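Local coordinates for type IV secretion system protein VirB11 (Brucella suis, PDB 2GZA), which hydrolyses ATP as a hexameric ATPase of the VirB type IV secretion system, a system associated with virulence, at the interface of chains A and B. Residues are numbered along the deposited sequence; one frame, centred on the assembly and turned at random. Chains: chain A/B, Type IV secretion system protein VirB11.

The interface of chains A and B. Residues chain A 274, 276, 320-321; chain B 285-287, 291, 295.
The methyl CB of A:Ala274 meets the side chains of B:Leu291 and B:Arg295, which rise from successive turns of helix 289-300. This small patch joins neighbouring subunits of the hexamer formed by VirB11, a secretion ATPase of the GSP E family. A:Ala274 ends helix 265-274, and its short side chain is suited to a close approach by the side chains of the partner helix. One branch of B:Leu291, CD2, lies 3.8 Å from A:Ala274 CB. With CG anti to its own carbonyl carbon (chi1 -74°), B:Leu291 reaches across to chain A, and CD2 also faces helix 311-321, where A:Leu320 CB stands 4.3 Å away and A:Val321 lies slightly farther off at the margin. Leucine suits this place because its CD2 branch fills the apolar contact between A:Ala274 and helix 311-321, while its CB and CD1 flank the carbonyl oxygen of A:Ala274.

B:Arg295 contributes to the same apolar surface with its methylene stem. Its CG is 3.6 Å from A:Ala274 CB, and CD passes beside the carbonyl carbon of A:Ala274. The chain then bends at chi3 (77°), carrying the guanidinium back towards its own subunit. There NH1 donates a hydrogen bond of 2.6 Å to the main-chain O of B:His285, in the carbonyl plane on a lone pair. This bond ties helix 289-300 to the end of strand 281-285 and should steady the arginine stem against chain A.

At the polar rim, the carbonyl O of A:Ala274 accepts a hydrogen bond from the backbone N of B:Gly287, 2.8 Å away, with the donor tilted 27° from the carbonyl plane. Beyond it the two glycines meet backbone to backbone, A:Gly276 CA lying 3.9 Å from B:Gly287 CA, an approach suited to residues without side chains. The positive phi of A:Gly276 is likewise readily adopted by glycine, just past the helix end.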
ATOM      1  N   ALA A 274      -3.302  10.486  24.020  1.00 34.36           N
ATOM      2  CA  ALA A 274      -4.423   9.563  24.137  1.00 34.57           C
ATOM      3  C   ALA A 274      -4.246   8.605  25.327  1.00 34.64           C
ATOM      4  O   ALA A 274      -5.222   8.141  25.890  1.00 34.57           O
ATOM      5  CB  ALA A 274      -4.601   8.792  22.830  1.00 34.35           C
ATOM      6  N   GLY A 276      -3.304   9.278  28.207  1.00 36.23           N
ATOM      7  CA  GLY A 276      -3.686   9.932  29.438  1.00 36.86           C
ATOM      8  C   GLY A 276      -2.705  10.993  29.875  1.00 37.35           C
ATOM      9  O   GLY A 276      -2.983  11.726  30.818  1.00 37.51           O
ATOM     10  N   LEU A 320      -9.476  15.165  19.349  1.00 34.01           N
ATOM     11  CA  LEU A 320      -9.693  14.487  20.623  1.00 33.91           C
ATOM     12  C   LEU A 320      -8.566  14.762  21.589  1.00 33.81           C
ATOM     13  O   LEU A 320      -8.753  14.712  22.797  1.00 34.10           O
ATOM     14  CB  LEU A 320      -9.810  12.981  20.421  1.00 33.75           C
ATOM     15  CG  LEU A 320     -11.160  12.428  19.974  1.00 34.26           C
ATOM     16  CD1 LEU A 320     -11.004  10.961  19.582  1.00 34.51           C
ATOM     17  CD2 LEU A 320     -12.229  12.594  21.052  1.00 33.82           C
ATOM     18  N   VAL A 321      -7.400  15.062  21.041  1.00 33.64           N
ATOM     19  CA  VAL A 321      -6.174  15.144  21.814  1.00 33.37           C
ATOM     20  C   VAL A 321      -5.694  16.582  22.027  1.00 33.39           C
ATOM     21  O   VAL A 321      -5.145  16.909  23.082  1.00 33.48           O
ATOM     22  CB  VAL A 321      -5.086  14.264  21.160  1.00 33.41           C
ATOM     23  CG1 VAL A 321      -3.698  14.814  21.386  1.00 33.77           C
ATOM     24  CG2 VAL A 321      -5.203  12.834  21.666  1.00 33.22           C
TER
ATOM     25  N   HIS B 285      -3.771   1.838  28.983  1.00 32.94           N
ATOM     26  CA  HIS B 285      -3.566   3.252  29.264  1.00 33.32           C
ATOM     27  C   HIS B 285      -4.355   4.073  28.259  1.00 33.49           C
ATOM     28  O   HIS B 285      -4.105   3.976  27.057  1.00 33.64           O
ATOM     29  CB  HIS B 285      -2.088   3.623  29.175  1.00 33.31           C
ATOM     30  CG  HIS B 285      -1.215   2.855  30.109  1.00 33.75           C
ATOM     31  ND1 HIS B 285      -1.080   3.182  31.443  1.00 35.62           N
ATOM     32  CD2 HIS B 285      -0.430   1.777  29.902  1.00 34.54           C
ATOM     33  CE1 HIS B 285      -0.250   2.335  32.019  1.00 35.49           C
ATOM     34  NE2 HIS B 285       0.156   1.471  31.105  1.00 35.12           N
ATOM     35  N   ALA B 286      -5.313   4.858  28.749  1.00 33.67           N
ATOM     36  CA  ALA B 286      -6.108   5.753  27.902  1.00 33.77           C
ATOM     37  C   ALA B 286      -6.716   6.877  28.718  1.00 34.00           C
ATOM     38  O   ALA B 286      -6.981   6.712  29.905  1.00 34.22           O
ATOM     39  CB  ALA B 286      -7.190   4.988  27.175  1.00 33.60           C
ATOM     40  N   GLY B 287      -6.944   8.015  28.067  1.00 34.24           N
ATOM     41  CA  GLY B 287      -7.465   9.218  28.717  1.00 34.40           C
ATOM     42  C   GLY B 287      -8.970   9.292  28.816  1.00 34.61           C
ATOM     43  O   GLY B 287      -9.507  10.230  29.399  1.00 34.84           O
ATOM     44  N   LEU B 291     -11.055   7.121  23.891  1.00 33.44           N
ATOM     45  CA  LEU B 291      -9.620   7.050  23.654  1.00 32.71           C
ATOM     46  C   LEU B 291      -9.061   5.637  23.825  1.00 32.47           C
ATOM     47  O   LEU B 291      -8.024   5.311  23.249  1.00 32.43           O
ATOM     48  CB  LEU B 291      -8.858   8.060  24.522  1.00 32.65           C
ATOM     49  CG  LEU B 291      -8.971   9.528  24.101  1.00 31.99           C
ATOM     50  CD1 LEU B 291      -8.456  10.453  25.194  1.00 30.27           C
ATOM     51  CD2 LEU B 291      -8.244   9.781  22.787  1.00 30.78           C
ATOM     52  N   ARG B 295      -6.939   4.055  21.049  1.00 32.02           N
ATOM     53  CA  ARG B 295      -5.598   3.506  21.245  1.00 31.81           C
ATOM     54  C   ARG B 295      -5.491   2.029  20.911  1.00 31.60           C
ATOM     55  O   ARG B 295      -4.457   1.585  20.415  1.00 31.77           O
ATOM     56  CB  ARG B 295      -5.073   3.776  22.655  1.00 31.96           C
ATOM     57  CG  ARG B 295      -4.612   5.197  22.849  1.00 32.05           C
ATOM     58  CD  ARG B 295      -3.651   5.317  24.003  1.00 33.12           C
ATOM     59  NE  ARG B 295      -2.315   4.841  23.667  1.00 33.47           N
ATOM     60  CZ  ARG B 295      -1.676   3.870  24.308  1.00 33.94           C
ATOM     61  NH1 ARG B 295      -2.227   3.253  25.350  1.00 33.94           N
ATOM     62  NH2 ARG B 295      -0.465   3.530  23.915  1.00 33.88           N
TER